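Local coordinates for protein Endonuclease/exonuclease/phosphatase (Beutenbergia cavernae DSM 12333, PDB 4RUW) that belongs to the endonuclease/exonuclease/phosphatase family, combining a DNase I-like domain with an Ig-like C-terminal domain and binding a zinc ion, at residues A[163-171]-A[208-219]. Sequence-based numbering, arbitrary orientation.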
ATOM      1  N   VAL A 163      -5.983 -12.126 -13.009  1.00 12.40           N
ATOM      2  CA  VAL A 163      -4.592 -11.702 -13.052  1.00 12.85           C
ATOM      3  C   VAL A 163      -4.368 -10.785 -14.244  1.00 12.09           C
ATOM      4  O   VAL A 163      -4.729 -11.125 -15.381  1.00 14.08           O
ATOM      5  CB  VAL A 163      -3.637 -12.901 -13.138  1.00 13.59           C
ATOM      6  CG1 VAL A 163      -2.192 -12.425 -13.315  1.00 15.57           C
ATOM      7  CG2 VAL A 163      -3.774 -13.766 -11.890  1.00 15.47           C
ATOM      8  N   VAL A 164      -3.788  -9.622 -13.975  1.00 12.60           N
ATOM      9  CA  VAL A 164      -3.473  -8.634 -15.002  1.00 13.22           C
ATOM     10  C   VAL A 164      -1.956  -8.491 -15.092  1.00 12.40           C
ATOM     11  O   VAL A 164      -1.308  -8.128 -14.118  1.00 12.77           O
ATOM     12  CB  VAL A 164      -4.129  -7.280 -14.660  1.00 14.55           C
ATOM     13  CG1 VAL A 164      -3.609  -6.164 -15.545  1.00 16.65           C
ATOM     14  CG2 VAL A 164      -5.644  -7.389 -14.768  1.00 15.67           C
ATOM     15  N   PRO A 165      -1.381  -8.792 -16.262  1.00 13.51           N
ATOM     16  CA  PRO A 165       0.076  -8.690 -16.398  1.00 14.23           C
ATOM     17  C   PRO A 165       0.554  -7.245 -16.322  1.00 13.30           C
ATOM     18  O   PRO A 165      -0.136  -6.341 -16.802  1.00 14.90           O
ATOM     19  CB  PRO A 165       0.331  -9.255 -17.796  1.00 16.03           C
ATOM     20  CG  PRO A 165      -0.961  -9.037 -18.539  1.00 18.26           C
ATOM     21  CD  PRO A 165      -2.035  -9.227 -17.512  1.00 16.00           C
ATOM     22  N   LEU A 166       1.729  -7.033 -15.743  1.00 12.69           N
ATOM     23  CA  LEU A 166       2.308  -5.703 -15.640  1.00 13.63           C
ATOM     24  C   LEU A 166       3.640  -5.722 -16.391  1.00 16.88           C
ATOM     25  O   LEU A 166       4.432  -6.627 -16.210  1.00 22.67           O
ATOM     26  CB  LEU A 166       2.492  -5.322 -14.164  1.00 13.76           C
ATOM     27  CG  LEU A 166       1.212  -5.321 -13.319  1.00 12.97           C
ATOM     28  CD1 LEU A 166       1.537  -5.105 -11.850  1.00 14.15           C
ATOM     29  CD2 LEU A 166       0.222  -4.273 -13.796  1.00 14.18           C
ATOM     30  N   PRO A 167       3.894  -4.711 -17.231  1.00 17.76           N
ATOM     31  CA  PRO A 167       4.975  -4.725 -18.224  1.00 18.57           C
ATOM     32  C   PRO A 167       6.357  -4.435 -17.642  1.00 15.61           C
ATOM     33  O   PRO A 167       6.452  -3.768 -16.628  1.00 16.63           O
ATOM     34  CB  PRO A 167       4.583  -3.569 -19.144  1.00 21.36           C
ATOM     35  CG  PRO A 167       3.967  -2.583 -18.216  1.00 21.35           C
ATOM     36  CD  PRO A 167       3.160  -3.431 -17.258  1.00 19.58           C
ATOM     37  N   ASN A 168       7.406  -4.911 -18.310  1.00 14.89           N
ATOM     38  CA  ASN A 168       8.777  -4.477 -18.048  1.00 14.40           C
ATOM     39  C   ASN A 168       9.455  -4.050 -19.350  1.00 13.74           C
ATOM     40  O   ASN A 168      10.589  -4.425 -19.636  1.00 14.91           O
ATOM     41  CB  ASN A 168       9.592  -5.577 -17.361  1.00 15.19           C
ATOM     42  CG  ASN A 168       9.573  -5.464 -15.842  1.00 14.16           C
ATOM     43  OD1 ASN A 168       9.048  -6.335 -15.160  1.00 15.48           O
ATOM     44  ND2 ASN A 168      10.159  -4.394 -15.311  1.00 13.80           N
ATOM     45  N   GLU A 169       8.748  -3.261 -20.149  1.00 14.28           N
ATOM     46  CA  GLU A 169       9.217  -2.914 -21.487  1.00 14.95           C
ATOM     47  C   GLU A 169      10.483  -2.056 -21.495  1.00 15.11           C
ATOM     48  O   GLU A 169      11.312  -2.185 -22.384  1.00 16.46           O
ATOM     49  CB  GLU A 169       8.088  -2.251 -22.286  1.00 16.12           C
ATOM     50  CG  GLU A 169       8.419  -1.921 -23.740  1.00 17.00           C
ATOM     51  CD  GLU A 169       8.641  -3.142 -24.628  1.00 16.88           C
ATOM     52  OE1 GLU A 169       8.328  -4.281 -24.212  1.00 18.11           O
ATOM     53  OE2 GLU A 169       9.139  -2.955 -25.759  1.00 18.05           O
ATOM     54  N   ASN A 170      10.638  -1.175 -20.517  1.00 14.67           N
ATOM     55  CA  ASN A 170      11.852  -0.360 -20.475  1.00 15.29           C
ATOM     56  C   ASN A 170      13.074  -1.155 -20.035  1.00 15.43           C
ATOM     57  O   ASN A 170      14.160  -0.990 -20.581  1.00 17.61           O
ATOM     58  CB  ASN A 170      11.656   0.867 -19.591  1.00 15.74           C
ATOM     59  CG  ASN A 170      10.555   1.764 -20.104  1.00 16.19           C
ATOM     60  OD1 ASN A 170      10.716   2.436 -21.124  1.00 17.86           O
ATOM     61  ND2 ASN A 170       9.424   1.775 -19.406  1.00 17.28           N
ATOM     62  N   TYR A 171      12.887  -2.028 -19.052  1.00 15.01           N
ATOM     63  CA  TYR A 171      13.962  -2.884 -18.573  1.00 15.64           C
ATOM     64  C   TYR A 171      14.412  -3.873 -19.645  1.00 15.98           C
ATOM     65  O   TYR A 171      15.607  -4.068 -19.858  1.00 17.73           O
ATOM     66  CB  TYR A 171      13.496  -3.627 -17.322  1.00 16.45           C
ATOM     67  CG  TYR A 171      14.455  -4.639 -16.753  1.00 17.72           C
ATOM     68  CD1 TYR A 171      15.707  -4.260 -16.290  1.00 19.05           C
ATOM     69  CD2 TYR A 171      14.083  -5.969 -16.632  1.00 20.10           C
ATOM     70  CE1 TYR A 171      16.576  -5.187 -15.742  1.00 20.57           C
ATOM     71  CE2 TYR A 171      14.938  -6.900 -16.084  1.00 22.08           C
ATOM     72  CZ  TYR A 171      16.189  -6.504 -15.643  1.00 23.07           C
ATOM     73  OH  TYR A 171      17.051  -7.429 -15.099  1.00 27.24           O
ATOM     74  N   VAL A 208      15.568   2.753 -16.060  1.00 15.41           N
ATOM     75  CA  VAL A 208      14.571   2.025 -16.838  1.00 15.37           C
ATOM     76  C   VAL A 208      13.614   1.230 -15.936  1.00 14.50           C
ATOM     77  O   VAL A 208      12.418   1.129 -16.237  1.00 14.11           O
ATOM     78  CB  VAL A 208      15.174   1.115 -17.945  1.00 16.06           C
ATOM     79  CG1 VAL A 208      15.805   1.955 -19.044  1.00 17.82           C
ATOM     80  CG2 VAL A 208      16.179   0.133 -17.369  1.00 16.72           C
ATOM     81  N   LEU A 209      14.116   0.687 -14.825  1.00 14.09           N
ATOM     82  CA  LEU A 209      13.239  -0.019 -13.896  1.00 13.80           C
ATOM     83  C   LEU A 209      12.238   0.927 -13.227  1.00 13.06           C
ATOM     84  O   LEU A 209      11.083   0.562 -13.015  1.00 13.38           O
ATOM     85  CB  LEU A 209      14.049  -0.804 -12.862  1.00 14.25           C
ATOM     86  CG  LEU A 209      14.584  -2.135 -13.398  1.00 15.00           C
ATOM     87  CD1 LEU A 209      15.665  -2.687 -12.483  1.00 16.44           C
ATOM     88  CD2 LEU A 209      13.442  -3.139 -13.580  1.00 16.07           C
ATOM     89  N   VAL A 210      12.664   2.141 -12.890  1.00 13.13           N
ATOM     90  CA  VAL A 210      11.722   3.118 -12.336  1.00 13.10           C
ATOM     91  C   VAL A 210      10.656   3.511 -13.374  1.00 13.20           C
ATOM     92  O   VAL A 210       9.474   3.670 -13.043  1.00 13.40           O
ATOM     93  CB  VAL A 210      12.455   4.359 -11.771  1.00 14.29           C
ATOM     94  CG1 VAL A 210      11.469   5.477 -11.436  1.00 15.72           C
ATOM     95  CG2 VAL A 210      13.274   3.968 -10.546  1.00 15.59           C
ATOM     96  N   GLU A 211      11.057   3.643 -14.637  1.00 13.83           N
ATOM     97  CA  GLU A 211      10.068   3.881 -15.684  1.00 13.58           C
ATOM     98  C   GLU A 211       9.072   2.724 -15.774  1.00 12.74           C
ATOM     99  O   GLU A 211       7.882   2.936 -15.990  1.00 13.52           O
ATOM    100  CB  GLU A 211      10.737   4.148 -17.034  1.00 15.79           C
ATOM    101  CG  GLU A 211      11.575   5.428 -17.060  1.00 17.81           C
ATOM    102  CD  GLU A 211      10.789   6.683 -16.667  0.60 19.86           C
ATOM    103  OE1 GLU A 211       9.569   6.758 -16.927  0.61 20.00           O
ATOM    104  OE2 GLU A 211      11.398   7.612 -16.095  0.47 22.06           O
ATOM    105  N   ASP A 212       9.549   1.500 -15.574  1.00 12.35           N
ATOM    106  CA  ASP A 212       8.636   0.366 -15.513  1.00 11.85           C
ATOM    107  C   ASP A 212       7.731   0.424 -14.281  1.00 12.16           C
ATOM    108  O   ASP A 212       6.542   0.139 -14.402  1.00 12.58           O
ATOM    109  CB  ASP A 212       9.381  -0.968 -15.573  1.00 13.41           C
ATOM    110  CG  ASP A 212       9.908  -1.277 -16.961  1.00 14.26           C
ATOM    111  OD1 ASP A 212       9.411  -0.673 -17.942  1.00 15.34           O
ATOM    112  OD2 ASP A 212      10.808  -2.131 -17.068  1.00 14.67           O
ATOM    113  N   GLN A 213       8.269   0.780 -13.108  1.00 11.88           N
ATOM    114  CA  GLN A 213       7.423   0.950 -11.925  1.00 11.54           C
ATOM    115  C   GLN A 213       6.261   1.880 -12.231  1.00 12.07           C
ATOM    116  O   GLN A 213       5.113   1.598 -11.873  1.00 12.26           O
ATOM    117  CB  GLN A 213       8.210   1.539 -10.757  1.00 12.60           C
ATOM    118  CG  GLN A 213       9.259   0.638 -10.148  1.00 12.88           C
ATOM    119  CD  GLN A 213       9.894   1.288  -8.939  1.00 11.99           C
ATOM    120  OE1 GLN A 213      10.217   2.475  -8.970  1.00 13.14           O
ATOM    121  NE2 GLN A 213      10.057   0.524  -7.860  1.00 13.25           N
ATOM    122  N   LYS A 214       6.554   2.993 -12.898  1.00 11.84           N
ATOM    123  CA  LYS A 214       5.512   3.958 -13.238  1.00 12.16           C
ATOM    124  C   LYS A 214       4.450   3.363 -14.155  1.00 11.76           C
ATOM    125  O   LYS A 214       3.248   3.550 -13.939  1.00 12.63           O
ATOM    126  CB  LYS A 214       6.130   5.197 -13.887  1.00 12.85           C
ATOM    127  CG  LYS A 214       6.879   6.074 -12.898  1.00 14.18           C
ATOM    128  CD  LYS A 214       7.838   7.026 -13.590  1.00 18.48           C
ATOM    129  CE  LYS A 214       7.133   7.949 -14.545  1.00 20.68           C
ATOM    130  NZ  LYS A 214       8.102   8.872 -15.211  1.00 19.85           N
ATOM    131  N   GLU A 215       4.877   2.649 -15.189  1.00 11.94           N
ATOM    132  CA  GLU A 215       3.902   2.055 -16.099  1.00 12.08           C
ATOM    133  C   GLU A 215       3.087   0.952 -15.431  1.00 11.38           C
ATOM    134  O   GLU A 215       1.879   0.827 -15.662  1.00 12.68           O
ATOM    135  CB  GLU A 215       4.587   1.530 -17.353  1.00 13.57           C
ATOM    136  CG  GLU A 215       5.210   2.645 -18.186  1.00 16.27           C
ATOM    137  CD  GLU A 215       5.362   2.272 -19.637  0.67 16.83           C
ATOM    138  OE1 GLU A 215       5.885   1.177 -19.918  0.65 18.89           O
ATOM    139  OE2 GLU A 215       4.943   3.072 -20.496  0.70 15.48           O
ATOM    140  N   GLN A 216       3.733   0.160 -14.582  1.00 11.22           N
ATOM    141  CA  GLN A 216       3.038  -0.872 -13.824  1.00 11.49           C
ATOM    142  C   GLN A 216       2.006  -0.244 -12.906  1.00 11.26           C
ATOM    143  O   GLN A 216       0.859  -0.693 -12.839  1.00 11.47           O
ATOM    144  CB  GLN A 216       4.046  -1.680 -13.007  1.00 11.93           C
ATOM    145  CG  GLN A 216       5.022  -2.456 -13.859  1.00 12.48           C
ATOM    146  CD  GLN A 216       6.179  -3.047 -13.075  1.00 12.28           C
ATOM    147  OE1 GLN A 216       6.361  -2.794 -11.877  1.00 12.84           O
ATOM    148  NE2 GLN A 216       6.974  -3.859 -13.758  1.00 14.35           N
ATOM    149  N   LEU A 217       2.414   0.789 -12.183  1.00 11.35           N
ATOM    150  CA  LEU A 217       1.508   1.435 -11.250  1.00 11.75           C
ATOM    151  C   LEU A 217       0.292   2.053 -11.947  1.00 11.23           C
ATOM    152  O   LEU A 217      -0.818   2.000 -11.419  1.00 12.08           O
ATOM    153  CB  LEU A 217       2.243   2.463 -10.398  1.00 12.16           C
ATOM    154  CG  LEU A 217       1.407   3.155  -9.319  1.00 12.10           C
ATOM    155  CD1 LEU A 217       0.866   2.168  -8.281  1.00 14.03           C
ATOM    156  CD2 LEU A 217       2.223   4.238  -8.660  1.00 13.32           C
ATOM    157  N   ARG A 218       0.501   2.664 -13.113  0.51 11.84           N
ATOM    158  CA  ARG A 218      -0.613   3.199 -13.901  0.51 12.67           C
ATOM    159  C   ARG A 218      -1.663   2.132 -14.120  0.51 11.98           C
ATOM    160  O   ARG A 218      -2.855   2.363 -13.937  0.51 13.22           O
ATOM    161  CB  ARG A 218      -0.133   3.677 -15.263  0.51 14.13           C
ATOM    162  CG  ARG A 218       0.635   4.962 -15.222  0.51 16.07           C
ATOM    163  CD  ARG A 218      -0.251   6.178 -14.992  0.51 17.03           C
ATOM    164  NE  ARG A 218       0.331   7.351 -15.647  0.51 17.21           N
ATOM    165  CZ  ARG A 218       0.061   8.610 -15.307  0.51 17.34           C
ATOM    166  NH1 ARG A 218       0.656   9.622 -15.936  0.51 17.41           N
ATOM    167  NH2 ARG A 218      -0.790   8.867 -14.322  0.51 15.23           N
ATOM    168  N   ILE A 219      -1.213   0.960 -14.548  1.00 12.11           N
ATOM    169  CA  ILE A 219      -2.135  -0.129 -14.857  1.00 12.62           C
ATOM    170  C   ILE A 219      -2.845  -0.595 -13.583  1.00 11.88           C
ATOM    171  O   ILE A 219      -4.062  -0.779 -13.567  1.00 12.78           O
ATOM    172  CB  ILE A 219      -1.407  -1.289 -15.536  1.00 12.89           C
ATOM    173  CG1 ILE A 219      -0.951  -0.854 -16.926  1.00 14.75           C
ATOM    174  CG2 ILE A 219      -2.308  -2.513 -15.640  1.00 13.76           C
ATOM    175  CD1 ILE A 219       0.116  -1.719 -17.516  1.00 18.05           C
TER
HETATM  176  O   HOH W   1       6.918  -1.270 -18.913  1.00 18.85           O
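Val208 opens the contact by setting its CB 3.5 Å from the backbone O of Asn170, with CG2 against the CA of Tyr171. Its helix, 207-222, is the connection of a beta-alpha-beta crossover between the parallel neighbours 192-200 and 230-233 in one sheet of the DNase I-like sandwich. Helix segment 208-219 runs nearly antiparallel (156°) to strand segment 163-166, at the end of the sheet's edge strand 157-166, and its N-terminal half faces the loop that follows. The end of Leu209 comes in so that CD2 lies over one face of the Tyr171 ring, a CH-pi contact 4.0 Å from the centroid. Glu211 contributes its CB, which touches the Asn170 amide, while its carboxylate turns away to Lys214 and Gln250. Asp212 is the polar centre: buried, its carboxylate takes four N-H groups and a water. OD2 receives Asn168 ND2 from above the carboxylate plane at 2.9 Å and Tyr171 N from the opposite face. OD1 receives Asn170 N on its syn lone pair at 2.9 Å, and Asn170 ND2 on the anti side, tilted out of the carboxylate plane. The backbone of 169-171, helical in its angles but without regular helical bonds, is thereby tied to one side chain, whose negative charge these donors probably stabilise. A water donates to Asp212 OD1 at 2.7 Å and to Glu215 OE1 while accepting from Glu169 N. Gln216 stretches its extended chain past Pro167, giving NE2 a fairly straight bond (162°) to Pro167 O at 2.9 Å; Ser202 OG bonds both this nitrogen and Asn168 ND2. Gln216 CG packs against Leu166 CB. Ile219 CD1 points at the Pro167 ring and comes 3.5 Å from its CD, and CG2, anti to its own backbone N, touches Val164 CG1 and lies 3.6 Å from Leu166 CD2.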